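PDB 4XTT: putative potassium transport protein from Staphylococcus aureus 08BA02176, which probably regulates potassium uptake as the cytosolic gating subunit of a Ktr transporter, with an RCK C domain that binds the signalling nucleotide c-di-AMP. Local coordinates for residues M26-I32 / P59-I65; I36-I42 / D77-F81; N43-R49 / G66-I72. The contacts are given in a common frame with arbitrary orientation. Numbering follows the deposited sequence.

Contact 1. Residues M26-I32 / P59-I65; sequences MAGQSII and PNINLEI. With 2BA ((2R,3R,3aS,5R,7aR,9R,10R,10aS,12R,14aR)-2,9-bis(6-amino-9H-purin-9-yl)octahydro-2H,7H-difuro[3,2-d:3',2'-j][1,3,7,9,2,8 ]tetraoxadiphosphacyclododecine-3,5,10,12-tetrol 5,12-dioxide), chain C.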
# COMPACT_ATOMS: atom_id res chain seq x y z
N MET A 26 -19.02 7.39 2.62
CA MET A 26 -17.57 7.46 2.50
C MET A 26 -17.17 8.36 1.33
O MET A 26 -16.07 8.91 1.30
CB MET A 26 -17.01 6.03 2.36
CG MET A 26 -15.81 5.85 1.46
SD MET A 26 -15.12 4.19 1.68
CE MET A 26 -16.61 3.22 1.82
N ALA A 27 -18.09 8.53 0.38
CA ALA A 27 -17.88 9.46 -0.74
C ALA A 27 -17.97 10.90 -0.24
O ALA A 27 -18.78 11.22 0.63
CB ALA A 27 -18.90 9.21 -1.84
N GLY A 28 -17.11 11.76 -0.78
CA GLY A 28 -17.05 13.14 -0.32
C GLY A 28 -15.96 13.30 0.71
O GLY A 28 -15.59 14.42 1.07
N GLN A 29 -15.48 12.17 1.22
CA GLN A 29 -14.39 12.18 2.19
C GLN A 29 -13.09 11.73 1.54
O GLN A 29 -13.11 11.02 0.53
CB GLN A 29 -14.72 11.27 3.38
CG GLN A 29 -15.94 11.68 4.17
CD GLN A 29 -16.14 10.84 5.41
OE1 GLN A 29 -15.53 11.10 6.45
NE2 GLN A 29 -16.97 9.81 5.31
N SER A 30 -11.97 12.14 2.11
CA SER A 30 -10.65 11.74 1.62
C SER A 30 -10.08 10.65 2.51
O SER A 30 -10.58 10.43 3.62
CB SER A 30 -9.70 12.93 1.60
OG SER A 30 -9.48 13.39 2.92
N ILE A 31 -9.03 9.97 2.06
CA ILE A 31 -8.48 8.91 2.89
C ILE A 31 -7.62 9.52 4.00
O ILE A 31 -7.26 8.83 4.96
CB ILE A 31 -7.66 7.87 2.08
CG1 ILE A 31 -6.26 8.39 1.78
CG2 ILE A 31 -8.36 7.49 0.79
CD1 ILE A 31 -5.49 7.50 0.79
N ILE A 32 -7.36 10.82 3.93
CA ILE A 32 -6.66 11.50 5.01
C ILE A 32 -7.66 12.04 6.02
O ILE A 32 -7.33 12.23 7.19
CB ILE A 32 -5.74 12.64 4.49
CG1 ILE A 32 -4.68 13.00 5.54
CG2 ILE A 32 -6.54 13.88 4.11
CD1 ILE A 32 -3.78 14.15 5.13
N PRO A 59 -3.84 11.27 -0.85
CA PRO A 59 -4.72 11.15 0.31
C PRO A 59 -5.66 12.35 0.49
O PRO A 59 -6.56 12.27 1.33
CB PRO A 59 -3.74 11.06 1.48
CG PRO A 59 -2.53 11.77 1.00
CD PRO A 59 -2.44 11.47 -0.46
N ASN A 60 -5.48 13.41 -0.29
CA ASN A 60 -6.27 14.63 -0.10
C ASN A 60 -7.42 14.78 -1.08
O ASN A 60 -8.21 15.71 -0.95
CB ASN A 60 -5.38 15.87 -0.21
CG ASN A 60 -4.18 15.84 0.73
OD1 ASN A 60 -4.25 16.33 1.86
ND2 ASN A 60 -3.08 15.26 0.26
N ILE A 61 -7.53 13.87 -2.05
CA ILE A 61 -8.65 13.94 -2.98
C ILE A 61 -9.88 13.29 -2.36
O ILE A 61 -9.76 12.32 -1.62
CB ILE A 61 -8.35 13.27 -4.35
CG1 ILE A 61 -8.27 11.74 -4.21
CG2 ILE A 61 -7.07 13.85 -4.96
CD1 ILE A 61 -8.13 11.00 -5.54
N ASN A 62 -11.05 13.84 -2.65
CA ASN A 62 -12.30 13.29 -2.16
C ASN A 62 -12.66 12.01 -2.90
O ASN A 62 -12.59 11.94 -4.12
CB ASN A 62 -13.42 14.32 -2.29
CG ASN A 62 -13.33 15.39 -1.21
OD1 ASN A 62 -12.43 15.36 -0.37
ND2 ASN A 62 -14.24 16.35 -1.26
N LEU A 63 -13.05 10.99 -2.14
CA LEU A 63 -13.46 9.73 -2.75
C LEU A 63 -14.81 9.93 -3.43
O LEU A 63 -15.74 10.48 -2.84
CB LEU A 63 -13.57 8.62 -1.70
CG LEU A 63 -12.32 8.24 -0.90
CD1 LEU A 63 -12.70 7.23 0.17
CD2 LEU A 63 -11.21 7.68 -1.79
N GLU A 64 -14.90 9.48 -4.67
CA GLU A 64 -16.13 9.61 -5.44
C GLU A 64 -16.91 8.31 -5.37
O GLU A 64 -16.37 7.26 -4.99
CB GLU A 64 -15.82 9.98 -6.89
CG GLU A 64 -14.94 11.22 -7.01
CD GLU A 64 -14.63 11.60 -8.44
OE1 GLU A 64 -14.71 10.72 -9.32
OE2 GLU A 64 -14.31 12.79 -8.68
N ILE A 65 -18.18 8.38 -5.73
CA ILE A 65 -19.05 7.22 -5.71
C ILE A 65 -18.56 6.18 -6.72
O ILE A 65 -18.22 6.50 -7.86
CB ILE A 65 -20.51 7.61 -6.01
CG1 ILE A 65 -20.88 8.93 -5.33
CG2 ILE A 65 -21.46 6.51 -5.58
CD1 ILE A 65 -20.79 10.16 -6.23
P 2BA C . 0.38 7.80 8.19
O1P 2BA C . 0.09 6.35 8.04
O2P 2BA C . 0.76 8.02 9.62
O5' 2BA C . 1.64 8.17 7.27
C5' 2BA C . 2.11 9.53 7.25
C4' 2BA C . 3.11 9.69 6.17
O4' 2BA C . 4.14 8.61 6.19
C3' 2BA C . 2.44 9.57 4.88
O3' 2BA C . 2.01 10.89 4.43
C2' 2BA C . 3.44 9.06 3.97
O2' 2BA C . 4.23 10.14 3.40
C1' 2BA C . 4.30 8.17 4.79
N9 2BA C . 3.87 6.85 4.68
C8 2BA C . 3.31 6.38 5.63
N7 2BA C . 2.96 5.09 5.35
C5 2BA C . 3.49 4.99 3.95
C6 2BA C . 3.58 4.06 2.91
N6 2BA C . 3.04 2.79 3.12
N1 2BA C . 4.15 4.34 1.73
C2 2BA C . 4.67 5.52 1.51
N3 2BA C . 4.63 6.47 2.43
C4 2BA C . 4.07 6.27 3.64
P1 2BA C . 0.60 10.95 3.67
O1P1 2BA C . 0.76 10.14 2.43
O2P1 2BA C . 0.35 12.37 3.27
O5'1 2BA C . -0.69 10.37 4.42
C5'1 2BA C . -1.08 10.86 5.70
C4'1 2BA C . -2.08 9.94 6.25
O4'1 2BA C . -3.14 9.66 5.24
C3'1 2BA C . -1.47 8.63 6.55
O3'1 2BA C . -0.99 8.57 7.91
C2'1 2BA C . -2.53 7.65 6.35
O2'1 2BA C . -3.28 7.53 7.58
C1'1 2BA C . -3.39 8.19 5.29
N91 2BA C . -3.07 7.61 4.05
C81 2BA C . -2.54 8.30 3.18
N71 2BA C . -2.29 7.58 2.04
C51 2BA C . -2.84 6.26 2.51
C61 2BA C . -3.00 4.96 2.01
N61 2BA C . -2.57 4.66 0.68
N11 2BA C . -3.54 3.99 2.71
C21 2BA C . -3.97 4.20 3.94
N31 2BA C . -3.87 5.39 4.54
C41 2BA C . -3.32 6.45 3.88
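Two irregular loop segments lie side by side here, joined by main-chain hydrogen bonds and by apolar contacts centred on L63 and P59. G28 N donates to L63 O (2.8 Å) and L63 N returns a bond to Q29 O (2.7 Å), both nearly straight, while I32 N reaches P59 O at 3.1 Å in a weak bond. A type II turn from M26 to Q29 presents G28 N and Q29 O; G28 takes its third position with the positive phi that suits glycine. The CA–H group of A27 adds a close contact to L63 O (3.2 Å). Apolar contacts add to this: L63 CD1 meets M26 CG at 3.6 Å, L63 CD2 meets I31 CG2 at 3.8 Å, and P59 CB touches I31 CG1 at 3.7 Å. The P59 end borders c-di-AMP, where I31 CD1 lies 3.4 Å from C51 of the ligand. The pair thus joins the loop between strand 15-21 and helix 36-40 to the one between strands 52-55 and 68-72, with L63 resting on I47 of strand 43-49.

Contact 2. Residues I36-I42 / D77-F81; sequences IRAQYGI and DLNRF. With 2BA ((2R,3R,3aS,5R,7aR,9R,10R,10aS,12R,14aR)-2,9-bis(6-amino-9H-purin-9-yl)octahydro-2H,7H-difuro[3,2-d:3',2'-j][1,3,7,9,2,8 ]tetraoxadiphosphacyclododecine-3,5,10,12-tetrol 5,12-dioxide), chain C.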
# COMPACT_ATOMS: atom_id res chain seq x y z
N ILE A 36 -6.77 6.50 7.32
CA ILE A 36 -6.96 5.06 7.35
C ILE A 36 -5.78 4.28 7.92
O ILE A 36 -5.97 3.47 8.83
CB ILE A 36 -7.33 4.55 5.94
CG1 ILE A 36 -8.72 5.07 5.57
CG2 ILE A 36 -7.30 3.03 5.87
CD1 ILE A 36 -9.14 4.80 4.14
N ARG A 37 -4.57 4.53 7.43
CA ARG A 37 -3.44 3.75 7.93
C ARG A 37 -3.11 4.07 9.38
O ARG A 37 -2.78 3.18 10.16
CB ARG A 37 -2.20 3.96 7.06
CG ARG A 37 -1.06 3.00 7.39
CD ARG A 37 -0.12 2.90 6.21
NE ARG A 37 0.20 4.22 5.69
CZ ARG A 37 0.13 4.56 4.41
NH1 ARG A 37 -0.22 3.66 3.49
NH2 ARG A 37 0.43 5.79 4.04
N ALA A 38 -3.23 5.34 9.75
CA ALA A 38 -2.92 5.74 11.12
C ALA A 38 -3.94 5.20 12.11
O ALA A 38 -3.62 5.02 13.29
CB ALA A 38 -2.82 7.25 11.22
N GLN A 39 -5.14 4.90 11.64
CA GLN A 39 -6.24 4.50 12.52
C GLN A 39 -6.48 2.99 12.54
O GLN A 39 -6.95 2.46 13.54
CB GLN A 39 -7.56 5.17 12.09
CG GLN A 39 -7.79 6.59 12.57
CD GLN A 39 -7.88 6.71 14.09
OE1 GLN A 39 -8.87 6.29 14.71
NE2 GLN A 39 -6.85 7.29 14.70
N TYR A 40 -6.14 2.30 11.46
CA TYR A 40 -6.49 0.89 11.33
C TYR A 40 -5.28 0.03 10.97
O TYR A 40 -5.28 -1.18 11.19
CB TYR A 40 -7.58 0.70 10.27
CG TYR A 40 -8.90 1.39 10.57
CD1 TYR A 40 -9.90 0.75 11.28
CD2 TYR A 40 -9.15 2.68 10.11
CE1 TYR A 40 -11.10 1.37 11.55
CE2 TYR A 40 -10.35 3.31 10.38
CZ TYR A 40 -11.32 2.66 11.09
OH TYR A 40 -12.52 3.29 11.35
N GLY A 41 -4.24 0.64 10.43
CA GLY A 41 -3.07 -0.12 10.03
C GLY A 41 -3.25 -0.71 8.65
O GLY A 41 -2.50 -1.60 8.24
N ILE A 42 -4.24 -0.20 7.92
CA ILE A 42 -4.55 -0.70 6.58
C ILE A 42 -3.81 0.11 5.54
O ILE A 42 -3.69 1.33 5.66
CB ILE A 42 -6.07 -0.63 6.30
CG1 ILE A 42 -6.85 -1.44 7.35
CG2 ILE A 42 -6.41 -1.14 4.91
CD1 ILE A 42 -8.34 -1.42 7.13
N ASP A 77 -8.08 -5.89 11.17
CA ASP A 77 -8.03 -4.46 10.91
C ASP A 77 -8.94 -4.12 9.76
O ASP A 77 -9.68 -3.14 9.82
CB ASP A 77 -6.61 -3.97 10.58
CG ASP A 77 -5.63 -4.17 11.72
OD1 ASP A 77 -6.02 -3.98 12.89
OD2 ASP A 77 -4.45 -4.48 11.43
N LEU A 78 -8.90 -4.95 8.72
CA LEU A 78 -9.78 -4.77 7.58
C LEU A 78 -11.24 -4.88 7.99
O LEU A 78 -12.05 -4.04 7.62
CB LEU A 78 -9.46 -5.80 6.50
CG LEU A 78 -8.08 -5.67 5.86
CD1 LEU A 78 -7.70 -6.95 5.15
CD2 LEU A 78 -8.13 -4.51 4.89
N ASN A 79 -11.54 -5.88 8.81
CA ASN A 79 -12.90 -6.12 9.28
C ASN A 79 -13.44 -4.98 10.15
O ASN A 79 -14.62 -4.65 10.10
CB ASN A 79 -12.96 -7.44 10.03
CG ASN A 79 -14.35 -7.76 10.54
OD1 ASN A 79 -15.11 -8.45 9.88
ND2 ASN A 79 -14.67 -7.29 11.75
N ARG A 80 -12.56 -4.37 10.92
CA ARG A 80 -12.95 -3.26 11.78
C ARG A 80 -13.27 -2.00 10.97
O ARG A 80 -14.23 -1.29 11.26
CB ARG A 80 -11.86 -2.98 12.80
CG ARG A 80 -12.29 -2.19 14.01
CD ARG A 80 -11.13 -1.32 14.40
NE ARG A 80 -9.92 -2.15 14.41
CZ ARG A 80 -8.68 -1.69 14.41
NH1 ARG A 80 -8.44 -0.38 14.37
NH2 ARG A 80 -7.66 -2.54 14.42
N PHE A 81 -12.46 -1.73 9.95
CA PHE A 81 -12.70 -0.58 9.09
C PHE A 81 -14.00 -0.73 8.32
O PHE A 81 -14.76 0.23 8.17
CB PHE A 81 -11.54 -0.39 8.12
CG PHE A 81 -11.76 0.71 7.12
CD1 PHE A 81 -11.85 2.03 7.53
CD2 PHE A 81 -11.86 0.42 5.77
CE1 PHE A 81 -12.04 3.05 6.61
CE2 PHE A 81 -12.05 1.43 4.84
CZ PHE A 81 -12.14 2.75 5.27
P 2BA C . 0.38 7.80 8.19
O1P 2BA C . 0.09 6.35 8.04
O2P 2BA C . 0.76 8.02 9.62
O5' 2BA C . 1.64 8.17 7.27
C5' 2BA C . 2.11 9.53 7.25
C4' 2BA C . 3.11 9.69 6.17
O4' 2BA C . 4.14 8.61 6.19
C3' 2BA C . 2.44 9.57 4.88
O3' 2BA C . 2.01 10.89 4.43
C2' 2BA C . 3.44 9.06 3.97
O2' 2BA C . 4.23 10.14 3.40
C1' 2BA C . 4.30 8.17 4.79
N9 2BA C . 3.87 6.85 4.68
C8 2BA C . 3.31 6.38 5.63
N7 2BA C . 2.96 5.09 5.35
C5 2BA C . 3.49 4.99 3.95
C6 2BA C . 3.58 4.06 2.91
N6 2BA C . 3.04 2.79 3.12
N1 2BA C . 4.15 4.34 1.73
C2 2BA C . 4.67 5.52 1.51
N3 2BA C . 4.63 6.47 2.43
C4 2BA C . 4.07 6.27 3.64
P1 2BA C . 0.60 10.95 3.67
O1P1 2BA C . 0.76 10.14 2.43
O2P1 2BA C . 0.35 12.37 3.27
O5'1 2BA C . -0.69 10.37 4.42
C5'1 2BA C . -1.08 10.86 5.70
C4'1 2BA C . -2.08 9.94 6.25
O4'1 2BA C . -3.14 9.66 5.24
C3'1 2BA C . -1.47 8.63 6.55
O3'1 2BA C . -0.99 8.57 7.91
C2'1 2BA C . -2.53 7.65 6.35
O2'1 2BA C . -3.28 7.53 7.58
C1'1 2BA C . -3.39 8.19 5.29
N91 2BA C . -3.07 7.61 4.05
C81 2BA C . -2.54 8.30 3.18
N71 2BA C . -2.29 7.58 2.04
C51 2BA C . -2.84 6.26 2.51
C61 2BA C . -3.00 4.96 2.01
N61 2BA C . -2.57 4.66 0.68
N11 2BA C . -3.54 3.99 2.71
C21 2BA C . -3.97 4.20 3.94
N31 2BA C . -3.87 5.39 4.54
C41 2BA C . -3.32 6.45 3.88
O HOH W 1 -3.57 -4.04 9.02
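I36 opens the short helix 36-40 by sending CD1 to within 3.8 Å of F81 CZ. R37 and A38 serve the nucleotide instead: R37 N donates to N31 of c-di-AMP (3.1 Å), R37 NE to O1P (3.2 Å) and A38 N to O2'1 (3.1 Å), so the helix start grips base, phosphate and ribose. From Q39, the carbonyl O accepts a weak bond from R80 NH1 (3.3 Å); R80 also pairs with D77 on its own helix. The ring of Y40 receives the edge of F81 on its face, a T-shaped stack with centroids 5.0 Å apart and planes at 71°. G41, with positive phi, ends the helix, and a water bridges G41 O (2.8 Å) and D77 OD2 (2.6 Å). I42 then inserts CD1 3.5 Å from F81 CB and packs CG2 on L78 CD2 (3.8 Å). The two short helical segments cross at 109°, with axes 10.8 Å apart; I42, L78 and F81 all rest on M71 of strand 68-72.

Contact 3. Residues N43-R49 / G66-I72; sequences NIIAIKR and GDILIMI. With 2BA ((2R,3R,3aS,5R,7aR,9R,10R,10aS,12R,14aR)-2,9-bis(6-amino-9H-purin-9-yl)octahydro-2H,7H-difuro[3,2-d:3',2'-j][1,3,7,9,2,8 ]tetraoxadiphosphacyclododecine-3,5,10,12-tetrol 5,12-dioxide), chain C.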
# COMPACT_ATOMS: atom_id res chain seq x y z
N ASN A 43 -3.31 -0.57 4.51
CA ASN A 43 -2.66 0.11 3.40
C ASN A 43 -3.53 0.07 2.15
O ASN A 43 -4.00 -0.99 1.74
CB ASN A 43 -1.30 -0.52 3.12
CG ASN A 43 -0.55 0.17 2.00
OD1 ASN A 43 -0.65 1.38 1.82
ND2 ASN A 43 0.22 -0.60 1.24
N ILE A 44 -3.78 1.24 1.58
CA ILE A 44 -4.51 1.33 0.32
C ILE A 44 -3.49 1.42 -0.81
O ILE A 44 -2.78 2.43 -0.95
CB ILE A 44 -5.46 2.53 0.30
CG1 ILE A 44 -6.47 2.39 1.45
CG2 ILE A 44 -6.13 2.67 -1.05
CD1 ILE A 44 -7.61 3.34 1.37
N ILE A 45 -3.41 0.35 -1.61
CA ILE A 45 -2.42 0.21 -2.68
C ILE A 45 -2.83 1.05 -3.89
O ILE A 45 -1.99 1.65 -4.56
CB ILE A 45 -2.25 -1.27 -3.09
CG1 ILE A 45 -1.90 -2.11 -1.87
CG2 ILE A 45 -1.18 -1.42 -4.15
CD1 ILE A 45 -1.82 -3.60 -2.14
N ALA A 46 -4.13 1.04 -4.17
CA ALA A 46 -4.68 1.73 -5.33
C ALA A 46 -6.18 1.95 -5.19
O ALA A 46 -6.83 1.38 -4.30
CB ALA A 46 -4.39 0.94 -6.60
N ILE A 47 -6.73 2.77 -6.08
CA ILE A 47 -8.16 3.02 -6.17
C ILE A 47 -8.61 2.68 -7.58
O ILE A 47 -7.97 3.10 -8.55
CB ILE A 47 -8.53 4.50 -5.86
CG1 ILE A 47 -8.19 4.86 -4.41
CG2 ILE A 47 -10.00 4.77 -6.11
CD1 ILE A 47 -8.56 6.29 -4.02
N LYS A 48 -9.69 1.91 -7.72
CA LYS A 48 -10.24 1.66 -9.05
C LYS A 48 -11.27 2.71 -9.44
O LYS A 48 -12.36 2.77 -8.88
CB LYS A 48 -10.89 0.28 -9.16
CG LYS A 48 -9.93 -0.86 -9.30
CD LYS A 48 -10.59 -2.00 -10.06
CE LYS A 48 -10.91 -1.60 -11.50
NZ LYS A 48 -11.23 -2.76 -12.39
N ARG A 49 -10.90 3.53 -10.41
CA ARG A 49 -11.81 4.53 -10.93
C ARG A 49 -12.27 4.08 -12.31
O ARG A 49 -11.49 4.03 -13.26
CB ARG A 49 -11.15 5.91 -10.99
CG ARG A 49 -12.11 7.02 -11.39
CD ARG A 49 -12.42 7.92 -10.21
NE ARG A 49 -11.24 8.70 -9.83
CZ ARG A 49 -11.13 9.36 -8.68
NH1 ARG A 49 -10.02 10.04 -8.42
NH2 ARG A 49 -12.11 9.32 -7.79
N GLY A 66 -18.51 4.92 -6.28
CA GLY A 66 -18.09 3.84 -7.15
C GLY A 66 -16.61 3.55 -7.11
O GLY A 66 -16.15 2.57 -7.71
N ASP A 67 -15.85 4.40 -6.41
CA ASP A 67 -14.42 4.16 -6.21
C ASP A 67 -14.20 2.89 -5.42
O ASP A 67 -14.78 2.69 -4.36
CB ASP A 67 -13.77 5.34 -5.49
CG ASP A 67 -13.46 6.49 -6.41
OD1 ASP A 67 -13.35 6.27 -7.63
OD2 ASP A 67 -13.33 7.63 -5.90
N ILE A 68 -13.37 2.01 -5.97
CA ILE A 68 -13.04 0.77 -5.30
C ILE A 68 -11.67 0.86 -4.64
O ILE A 68 -10.64 0.93 -5.32
CB ILE A 68 -13.08 -0.41 -6.29
CG1 ILE A 68 -14.49 -0.54 -6.89
CG2 ILE A 68 -12.70 -1.71 -5.59
CD1 ILE A 68 -14.60 -1.56 -8.00
N LEU A 69 -11.65 0.89 -3.31
CA LEU A 69 -10.38 0.92 -2.60
C LEU A 69 -9.80 -0.48 -2.55
O LEU A 69 -10.47 -1.43 -2.13
CB LEU A 69 -10.53 1.48 -1.18
CG LEU A 69 -11.28 2.80 -1.00
CD1 LEU A 69 -11.14 3.31 0.41
CD2 LEU A 69 -10.80 3.85 -1.99
N ILE A 70 -8.55 -0.63 -2.98
CA ILE A 70 -7.89 -1.91 -2.90
C ILE A 70 -7.00 -1.92 -1.66
O ILE A 70 -5.97 -1.23 -1.60
CB ILE A 70 -7.07 -2.21 -4.17
CG1 ILE A 70 -7.94 -1.98 -5.41
CG2 ILE A 70 -6.54 -3.62 -4.14
CD1 ILE A 70 -7.24 -2.26 -6.72
N MET A 71 -7.39 -2.70 -0.66
CA MET A 71 -6.76 -2.61 0.64
C MET A 71 -6.01 -3.87 0.99
O MET A 71 -6.40 -4.98 0.62
CB MET A 71 -7.81 -2.33 1.72
CG MET A 71 -8.72 -1.18 1.42
SD MET A 71 -9.98 -1.03 2.69
CE MET A 71 -10.61 -2.70 2.70
N ILE A 72 -4.94 -3.70 1.76
CA ILE A 72 -4.15 -4.82 2.22
C ILE A 72 -3.80 -4.60 3.69
O ILE A 72 -3.41 -3.50 4.09
CB ILE A 72 -2.90 -5.00 1.33
CG1 ILE A 72 -2.16 -6.28 1.68
CG2 ILE A 72 -1.98 -3.80 1.42
CD1 ILE A 72 -1.06 -6.58 0.69
P 2BA C . 0.38 7.80 8.19
O1P 2BA C . 0.09 6.35 8.04
O2P 2BA C . 0.76 8.02 9.62
O5' 2BA C . 1.64 8.17 7.27
C5' 2BA C . 2.11 9.53 7.25
C4' 2BA C . 3.11 9.69 6.17
O4' 2BA C . 4.14 8.61 6.19
C3' 2BA C . 2.44 9.57 4.88
O3' 2BA C . 2.01 10.89 4.43
C2' 2BA C . 3.44 9.06 3.97
O2' 2BA C . 4.23 10.14 3.40
C1' 2BA C . 4.30 8.17 4.79
N9 2BA C . 3.87 6.85 4.68
C8 2BA C . 3.31 6.38 5.63
N7 2BA C . 2.96 5.09 5.35
C5 2BA C . 3.49 4.99 3.95
C6 2BA C . 3.58 4.06 2.91
N6 2BA C . 3.04 2.79 3.12
N1 2BA C . 4.15 4.34 1.73
C2 2BA C . 4.67 5.52 1.51
N3 2BA C . 4.63 6.47 2.43
C4 2BA C . 4.07 6.27 3.64
P1 2BA C . 0.60 10.95 3.67
O1P1 2BA C . 0.76 10.14 2.43
O2P1 2BA C . 0.35 12.37 3.27
O5'1 2BA C . -0.69 10.37 4.42
C5'1 2BA C . -1.08 10.86 5.70
C4'1 2BA C . -2.08 9.94 6.25
O4'1 2BA C . -3.14 9.66 5.24
C3'1 2BA C . -1.47 8.63 6.55
O3'1 2BA C . -0.99 8.57 7.91
C2'1 2BA C . -2.53 7.65 6.35
O2'1 2BA C . -3.28 7.53 7.58
C1'1 2BA C . -3.39 8.19 5.29
N91 2BA C . -3.07 7.61 4.05
C81 2BA C . -2.54 8.30 3.18
N71 2BA C . -2.29 7.58 2.04
C51 2BA C . -2.84 6.26 2.51
C61 2BA C . -3.00 4.96 2.01
N61 2BA C . -2.57 4.66 0.68
N11 2BA C . -3.54 3.99 2.71
C21 2BA C . -3.97 4.20 3.94
N31 2BA C . -3.87 5.39 4.54
C41 2BA C . -3.32 6.45 3.88
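Isoleucine and leucine side chains make the apolar centre of this antiparallel pair, the two middle strands of the four-stranded sheet in the RCK C (TrkA-C) domain. On one face I44 CD1 meets L69 CD1 and I47 CG1 meets L69 CD2, each at 3.7 Å, beside M71, which helix 75-83 covers through L78 and F81. The other face carries A46, K48, I68, I70 and I72, with I70 CD1 4.0 Å from K48 CG; here A46 and I72 pack on the second subunit. Main-chain bonds bind the strands: N43 and I72 exchange a pair (N43 N to I72 O 3.0 Å, I72 N to N43 O 2.9 Å), as do K48 and I68 (K48 N to I68 O 2.8 Å, I68 N to K48 O 3.2 Å). Between them, I45 and A46 together oppose I70 in a classic beta bulge: I45 N donates to I70 O and I70 N to A46 O, both at 3.0 Å, and I45 has helix-like backbone angles. At the pocket end, I44 reads an adenine edge of c-di-AMP, its N donating to N11 (3.0 Å) and its O accepting from N61 (2.8 Å). The far end finishes in charge: D67 OD2, already bonded to the backbone N of E64, takes a salt bridge from R49, with NH2 2.8 Å from that oxygen.

In the fold
Contact 3 is the buried sheet core, while contacts 1 and 2 are only partly buried and flank it. Strand 43-49 follows directly on segment 36-42, and strand 68-72 leads into helix 75-83, so contact 2 closes a loop around contact 3; I42 and L78 join the two on M71. Contact 1 docks through L63, whose CD2 lies 3.7 Å from I47 CD1. The chemistry changes accordingly: strand hydrogen bonding interrupted by one bulge in contact 3, a few loop bonds and apolar contacts in contact 1, and side-chain packing of helix 36-40 and the following I42 against helix 75-83 in contact 2. All three meet at c-di-AMP, with contact 1 giving apolar walls, contact 2 polar groups, and contact 3 the adenine edge.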